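Local structure of KLLA0E08119p (Kluyveromyces lactis, 3VA7) at residues 858-863 with 919-924; 866-871 with 913-918. The protein probably catalyses the ATP-dependent, biotin-mediated carboxylation of urea to urea-1-carboxylate, this piece comprising its biotin carboxylase, carboxyltransferase and biotin-carrier domains. All blocks are in the same frame, centred on the assembly; numbering follows the deposited sequence.

Interaction 1: 858-863 with 919-924; sequences DLNICY and KNWNVK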
loop_
_atom_site.group_PDB
_atom_site.type_symbol
_atom_site.label_atom_id
_atom_site.label_comp_id
_atom_site.label_asym_id
_atom_site.label_seq_id
_atom_site.Cartn_x
_atom_site.Cartn_y
_atom_site.Cartn_z
ATOM N N ASP A 858 -8.996 33.339 10.888
ATOM C CA ASP A 858 -8.054 34.368 11.242
ATOM C C ASP A 858 -6.698 33.655 11.298
ATOM O O ASP A 858 -6.504 32.782 12.134
ATOM C CB ASP A 858 -8.449 34.952 12.616
ATOM C CG ASP A 858 -7.475 36.011 13.113
ATOM O OD1 ASP A 858 -7.849 36.801 14.014
ATOM O OD2 ASP A 858 -6.323 36.027 12.631
ATOM N N LEU A 859 -5.777 33.994 10.399
ATOM C CA LEU A 859 -4.440 33.399 10.421
ATOM C C LEU A 859 -3.749 33.389 11.788
ATOM O O LEU A 859 -3.014 32.438 12.088
ATOM C CB LEU A 859 -3.504 34.111 9.468
ATOM C CG LEU A 859 -2.963 33.424 8.214
ATOM C CD1 LEU A 859 -1.920 34.304 7.586
ATOM C CD2 LEU A 859 -2.397 32.069 8.505
ATOM N N ASN A 860 -3.948 34.432 12.609
ATOM C CA ASN A 860 -3.260 34.495 13.897
ATOM C C ASN A 860 -3.547 33.293 14.801
ATOM O O ASN A 860 -2.626 32.705 15.418
ATOM C CB ASN A 860 -3.565 35.800 14.609
ATOM C CG ASN A 860 -2.710 36.951 14.088
ATOM O OD1 ASN A 860 -1.507 36.804 13.811
ATOM N ND2 ASN A 860 -3.343 38.093 13.915
ATOM N N ILE A 861 -4.826 32.938 14.871
ATOM C CA ILE A 861 -5.277 31.747 15.540
ATOM C C ILE A 861 -4.514 30.449 15.100
ATOM O O ILE A 861 -4.299 29.525 15.897
ATOM C CB ILE A 861 -6.806 31.680 15.394
ATOM C CG1 ILE A 861 -7.433 32.677 16.383
ATOM C CG2 ILE A 861 -7.312 30.304 15.574
ATOM C CD1 ILE A 861 -8.991 32.828 16.264
ATOM N N CYS A 862 -4.052 30.391 13.872
ATOM C CA CYS A 862 -3.300 29.235 13.436
ATOM C C CYS A 862 -1.966 29.247 14.099
ATOM O O CYS A 862 -1.450 28.198 14.474
ATOM C CB CYS A 862 -3.091 29.201 11.877
ATOM S SG CYS A 862 -4.655 29.291 10.983
ATOM N N TYR A 863 -1.354 30.424 14.204
ATOM C CA TYR A 863 -0.077 30.476 14.881
ATOM C C TYR A 863 -0.276 30.144 16.368
ATOM O O TYR A 863 0.543 29.430 16.980
ATOM C CB TYR A 863 0.635 31.789 14.687
ATOM C CG TYR A 863 2.038 31.681 15.193
ATOM C CD1 TYR A 863 2.910 30.728 14.669
ATOM C CD2 TYR A 863 2.480 32.485 16.260
ATOM C CE1 TYR A 863 4.196 30.603 15.165
ATOM C CE2 TYR A 863 3.787 32.378 16.763
ATOM C CZ TYR A 863 4.626 31.442 16.218
ATOM O OH TYR A 863 5.918 31.326 16.720
ATOM N N LYS A 919 1.742 40.171 16.637
ATOM C CA LYS A 919 1.269 40.157 15.258
ATOM C C LYS A 919 2.425 39.904 14.253
ATOM O O LYS A 919 2.181 39.412 13.157
ATOM C CB LYS A 919 0.396 41.403 14.957
ATOM C CG LYS A 919 1.149 42.691 14.673
ATOM C CD LYS A 919 0.316 43.957 14.941
ATOM C CE LYS A 919 1.226 45.213 15.180
ATOM N NZ LYS A 919 2.377 45.371 14.182
ATOM N N ASN A 920 3.674 40.123 14.661
ATOM C CA ASN A 920 4.810 39.979 13.728
ATOM C C ASN A 920 5.488 38.638 13.600
ATOM O O ASN A 920 6.649 38.584 13.146
ATOM C CB ASN A 920 5.892 41.046 13.982
ATOM C CG ASN A 920 5.337 42.476 13.940
ATOM O OD1 ASN A 920 4.124 42.702 13.786
ATOM N ND2 ASN A 920 6.218 43.435 14.121
ATOM N N TRP A 921 4.782 37.561 13.956
ATOM C CA TRP A 921 5.381 36.214 13.995
ATOM C C TRP A 921 5.883 35.700 12.629
ATOM O O TRP A 921 5.446 36.183 11.582
ATOM C CB TRP A 921 4.403 35.231 14.620
ATOM C CG TRP A 921 3.028 35.173 13.970
ATOM C CD1 TRP A 921 1.906 35.905 14.321
ATOM C CD2 TRP A 921 2.612 34.303 12.903
ATOM N NE1 TRP A 921 0.845 35.551 13.527
ATOM C CE2 TRP A 921 1.244 34.575 12.649
ATOM C CE3 TRP A 921 3.269 33.346 12.124
ATOM C CZ2 TRP A 921 0.521 33.927 11.644
ATOM C CZ3 TRP A 921 2.547 32.683 11.117
ATOM C CH2 TRP A 921 1.179 32.975 10.902
ATOM N N ASN A 922 6.799 34.739 12.636
ATOM C CA ASN A 922 7.133 34.012 11.422
ATOM C C ASN A 922 7.258 32.504 11.619
ATOM O O ASN A 922 7.334 32.047 12.732
ATOM C CB ASN A 922 8.377 34.578 10.753
ATOM C CG ASN A 922 9.560 34.652 11.681
ATOM O OD1 ASN A 922 9.768 35.679 12.312
ATOM N ND2 ASN A 922 10.340 33.571 11.778
ATOM N N VAL A 923 7.224 31.733 10.532
ATOM C CA VAL A 923 7.297 30.258 10.579
ATOM C C VAL A 923 8.025 29.762 9.350
ATOM O O VAL A 923 7.972 30.380 8.304
ATOM C CB VAL A 923 5.889 29.574 10.558
ATOM C CG1 VAL A 923 5.300 29.515 11.862
ATOM C CG2 VAL A 923 4.942 30.293 9.623
ATOM N N LYS A 924 8.707 28.646 9.469
ATOM C CA LYS A 924 9.275 27.977 8.312
ATOM C C LYS A 924 8.082 27.580 7.452
ATOM O O LYS A 924 7.041 27.119 7.968
ATOM C CB LYS A 924 10.062 26.734 8.741
ATOM C CG LYS A 924 11.328 26.989 9.624
ATOM C CD LYS A 924 12.678 26.520 8.943
ATOM C CE LYS A 924 13.059 25.036 9.305
ATOM N NZ LYS A 924 14.083 24.416 8.356
#
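At the capped first turn of helix 859-875, in the C/D part of the carboxyltransferase domain, Tyr863 lies flat against Trp921, which stands just ahead of strand 922-934. The phenol ring and the five-membered ring of the indole form an offset stack, with centroids 4.4 Å apart and planes only 4° from parallel. Because the two side chains run in opposite directions, each backs the other's ring with its own methylene. Tyr863 CB sits over the centre of the Trp921 six-membered ring, 3.6 Å from its centroid, and Trp921 CB lies over the Tyr863 face; both are CH-pi contacts. With CG anti to the backbone N (chi1 -170°), Tyr863 carries its ring away from the helix and across the indole.

A polar anchor fixes the indole's rotation within its plane. Trp921 NE1 donates to Asn860 OD1 over 2.7 Å in an almost straight bond (171°), with the acceptor in the ring plane and the donor in the carbonyl plane, although amide and indole are steeply inclined to each other. The same asparagine donates its backbone N-H to Asp858 OD2, N to OD2 2.9 Å, the N-cap bond that begins the helix. Leu859 CD2 adds a looser apolar touch to Trp921 CH2 at 4.4 Å, while Val923 CG1 meets Tyr863 CE1 at 3.6 Å. His1109, at the start of helix 1109-1117, also stacks on the indole. A leucine in place of Trp921 would probably leave Asn860 OD1 without its indole N-H and Tyr863 without a flat surface to lie on. The example shows how a helix start is docked beside a sheet strand: an N-cap orders the turn, and an offset aromatic stack with an in-plane indole hydrogen bond joins it to the strand's entrance.

Interaction 2: 866-871 with 913-918; sequences NRLIHQ and SEIQFD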
loop_
_atom_site.group_PDB
_atom_site.type_symbol
_atom_site.label_atom_id
_atom_site.label_comp_id
_atom_site.label_asym_id
_atom_site.label_seq_id
_atom_site.Cartn_x
_atom_site.Cartn_y
_atom_site.Cartn_z
ATOM N N ASN A 866 -0.341 26.664 17.134
ATOM C CA ASN A 866 0.992 26.172 17.133
ATOM C C ASN A 866 1.645 26.455 18.526
ATOM O O ASN A 866 2.431 25.638 19.041
ATOM C CB ASN A 866 1.736 26.756 15.963
ATOM C CG ASN A 866 3.153 26.890 16.237
ATOM O OD1 ASN A 866 3.985 26.092 15.810
ATOM N ND2 ASN A 866 3.473 27.920 16.989
ATOM N N ARG A 867 1.258 27.559 19.161
ATOM C CA ARG A 867 1.892 28.003 20.414
ATOM C C ARG A 867 1.312 27.170 21.596
ATOM O O ARG A 867 2.050 26.747 22.468
ATOM C CB ARG A 867 1.708 29.537 20.622
ATOM C CG ARG A 867 2.706 30.500 19.971
ATOM C CD ARG A 867 3.807 29.807 19.105
ATOM N NE ARG A 867 5.089 29.621 19.771
ATOM C CZ ARG A 867 6.052 28.768 19.416
ATOM N NH1 ARG A 867 5.928 27.938 18.367
ATOM N NH2 ARG A 867 7.179 28.726 20.154
ATOM N N LEU A 868 -0.004 26.938 21.618
ATOM C CA LEU A 868 -0.606 26.008 22.574
ATOM C C LEU A 868 0.127 24.661 22.570
ATOM O O LEU A 868 0.499 24.177 23.622
ATOM C CB LEU A 868 -2.121 25.823 22.325
ATOM C CG LEU A 868 -2.785 24.919 23.359
ATOM C CD1 LEU A 868 -2.561 25.519 24.739
ATOM C CD2 LEU A 868 -4.308 24.748 23.175
ATOM N N ILE A 869 0.369 24.091 21.388
ATOM C CA ILE A 869 1.015 22.813 21.268
ATOM C C ILE A 869 2.368 22.953 21.890
ATOM O O ILE A 869 2.833 22.047 22.581
ATOM C CB ILE A 869 1.138 22.348 19.766
ATOM C CG1 ILE A 869 -0.244 21.921 19.195
ATOM C CG2 ILE A 869 2.182 21.252 19.608
ATOM C CD1 ILE A 869 -0.294 21.798 17.706
ATOM N N HIS A 870 3.003 24.092 21.645
ATOM C CA HIS A 870 4.339 24.331 22.146
ATOM C C HIS A 870 4.336 24.412 23.687
ATOM O O HIS A 870 5.244 23.919 24.329
ATOM C CB HIS A 870 4.926 25.575 21.494
ATOM C CG HIS A 870 6.163 26.081 22.152
ATOM N ND1 HIS A 870 7.414 25.545 21.906
ATOM C CD2 HIS A 870 6.354 27.091 23.045
ATOM C CE1 HIS A 870 8.320 26.199 22.618
ATOM N NE2 HIS A 870 7.703 27.147 23.312
ATOM N N GLN A 871 3.298 24.981 24.278
ATOM C CA GLN A 871 3.184 25.066 25.692
ATOM C C GLN A 871 3.001 23.728 26.366
ATOM O O GLN A 871 3.436 23.548 27.524
ATOM C CB GLN A 871 1.995 25.940 26.064
ATOM C CG GLN A 871 2.267 27.417 26.041
ATOM C CD GLN A 871 3.556 27.784 26.768
ATOM O OE1 GLN A 871 4.186 28.769 26.407
ATOM N NE2 GLN A 871 3.977 26.973 27.770
ATOM N N SER A 913 -2.961 30.861 29.176
ATOM C CA SER A 913 -2.533 32.229 29.549
ATOM C C SER A 913 -1.027 32.411 29.411
ATOM O O SER A 913 -0.525 33.524 29.566
ATOM C CB SER A 913 -2.982 32.579 30.953
ATOM O OG SER A 913 -2.276 31.799 31.932
ATOM N N GLU A 914 -0.298 31.331 29.117
ATOM C CA GLU A 914 1.123 31.435 28.984
ATOM C C GLU A 914 1.548 31.700 27.563
ATOM O O GLU A 914 2.724 31.951 27.300
ATOM C CB GLU A 914 1.818 30.171 29.522
ATOM C CG GLU A 914 1.651 29.995 31.030
ATOM C CD GLU A 914 1.968 28.586 31.569
ATOM O OE1 GLU A 914 2.852 27.875 30.978
ATOM O OE2 GLU A 914 1.329 28.223 32.628
ATOM N N ILE A 915 0.618 31.613 26.623
ATOM C CA ILE A 915 0.956 31.818 25.220
ATOM C C ILE A 915 1.279 33.313 25.027
ATOM O O ILE A 915 0.441 34.161 25.321
ATOM C CB ILE A 915 -0.245 31.353 24.321
ATOM C CG1 ILE A 915 -0.367 29.814 24.358
ATOM C CG2 ILE A 915 -0.169 31.961 22.882
ATOM C CD1 ILE A 915 -1.767 29.250 24.014
ATOM N N GLN A 916 2.491 33.634 24.577
ATOM C CA GLN A 916 2.821 35.052 24.290
ATOM C C GLN A 916 3.335 35.143 22.865
ATOM O O GLN A 916 4.300 34.435 22.486
ATOM C CB GLN A 916 3.909 35.720 25.226
ATOM C CG GLN A 916 4.140 35.173 26.658
ATOM C CD GLN A 916 3.218 35.781 27.818
ATOM O OE1 GLN A 916 2.030 36.093 27.611
ATOM N NE2 GLN A 916 3.781 35.881 29.040
ATOM N N PHE A 917 2.748 36.046 22.088
ATOM C CA PHE A 917 3.337 36.349 20.763
ATOM C C PHE A 917 2.755 37.644 20.228
ATOM O O PHE A 917 1.734 38.134 20.728
ATOM C CB PHE A 917 3.195 35.171 19.743
ATOM C CG PHE A 917 1.802 34.965 19.275
ATOM C CD1 PHE A 917 1.347 35.561 18.095
ATOM C CD2 PHE A 917 0.895 34.253 20.037
ATOM C CE1 PHE A 917 0.017 35.405 17.692
ATOM C CE2 PHE A 917 -0.413 34.098 19.608
ATOM C CZ PHE A 917 -0.840 34.673 18.449
ATOM N N ASP A 918 3.415 38.214 19.233
ATOM C CA ASP A 918 2.891 39.447 18.623
ATOM C C ASP A 918 2.525 39.228 17.146
ATOM O O ASP A 918 2.969 38.253 16.491
ATOM C CB ASP A 918 3.881 40.626 18.771
ATOM C CG ASP A 918 5.193 40.394 18.024
ATOM O OD1 ASP A 918 6.115 41.190 18.193
ATOM O OD2 ASP A 918 5.348 39.411 17.275
#
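Ile915 is the apolar wedge of this contact, a helix-to-loop packing in which the irregular segment 913-918, between helix 901-912 and strand 922-934, runs along helix 859-875. The branches of Ile915 divide the work. CD1, carried forward by an extended chain (chi2 157°), reaches Leu868 CB at 3.8 Å and Leu868 CA at 3.7 Å, pressing close to the helix backbone. CG2 comes to Arg867 CB at 3.8 Å, and CG1 meets Gln871 CG at 3.9 Å, so that three residues on one side of the helix each receive a different branch of the isoleucine. Tyr852, from strand 847-852, touches both Ile915 and Leu868 and extends this buried patch.

The margins are looser. Phe917 CD2 stands 4.2 Å from Arg867 CG, the ring meeting the arginine's aliphatic stem obliquely. At the opposite end of the segment Glu914 lies beside Gln871, but its carboxylate OE1 is hydrogen-bonded to His875 NE2, one turn further along the helix. Arg867 likewise packs only through its stem: the chain bends at chi2 and chi3 and brings the guanidinium over the His870 ring, with NH2 3.3 Å above the ring plane.

How the interactions relate
Interactions 1 and 2 lie about two turns apart along helix 859-875, interaction 1 at its start, with centres about 11 Å apart. Along the chain 858-863 and 866-871 come first; after strands 880-885 and 889-894 and helix 901-912, the return path supplies 913-918 and then 919-924. The inner pair thus closes within the outer one, and residues 913 to 919 run back roughly against the helix direction before 919-924 turns off into the strand. The contacts also meet directly, with Tyr863 CD2 3.8 Å from Phe917 CD1 in an edge-to-face pair. Within the carboxyltransferase C/D region the helix bridges two sheets: interaction 1 adjoins the mixed one at 922-934, interaction 2 the antiparallel one through Tyr852.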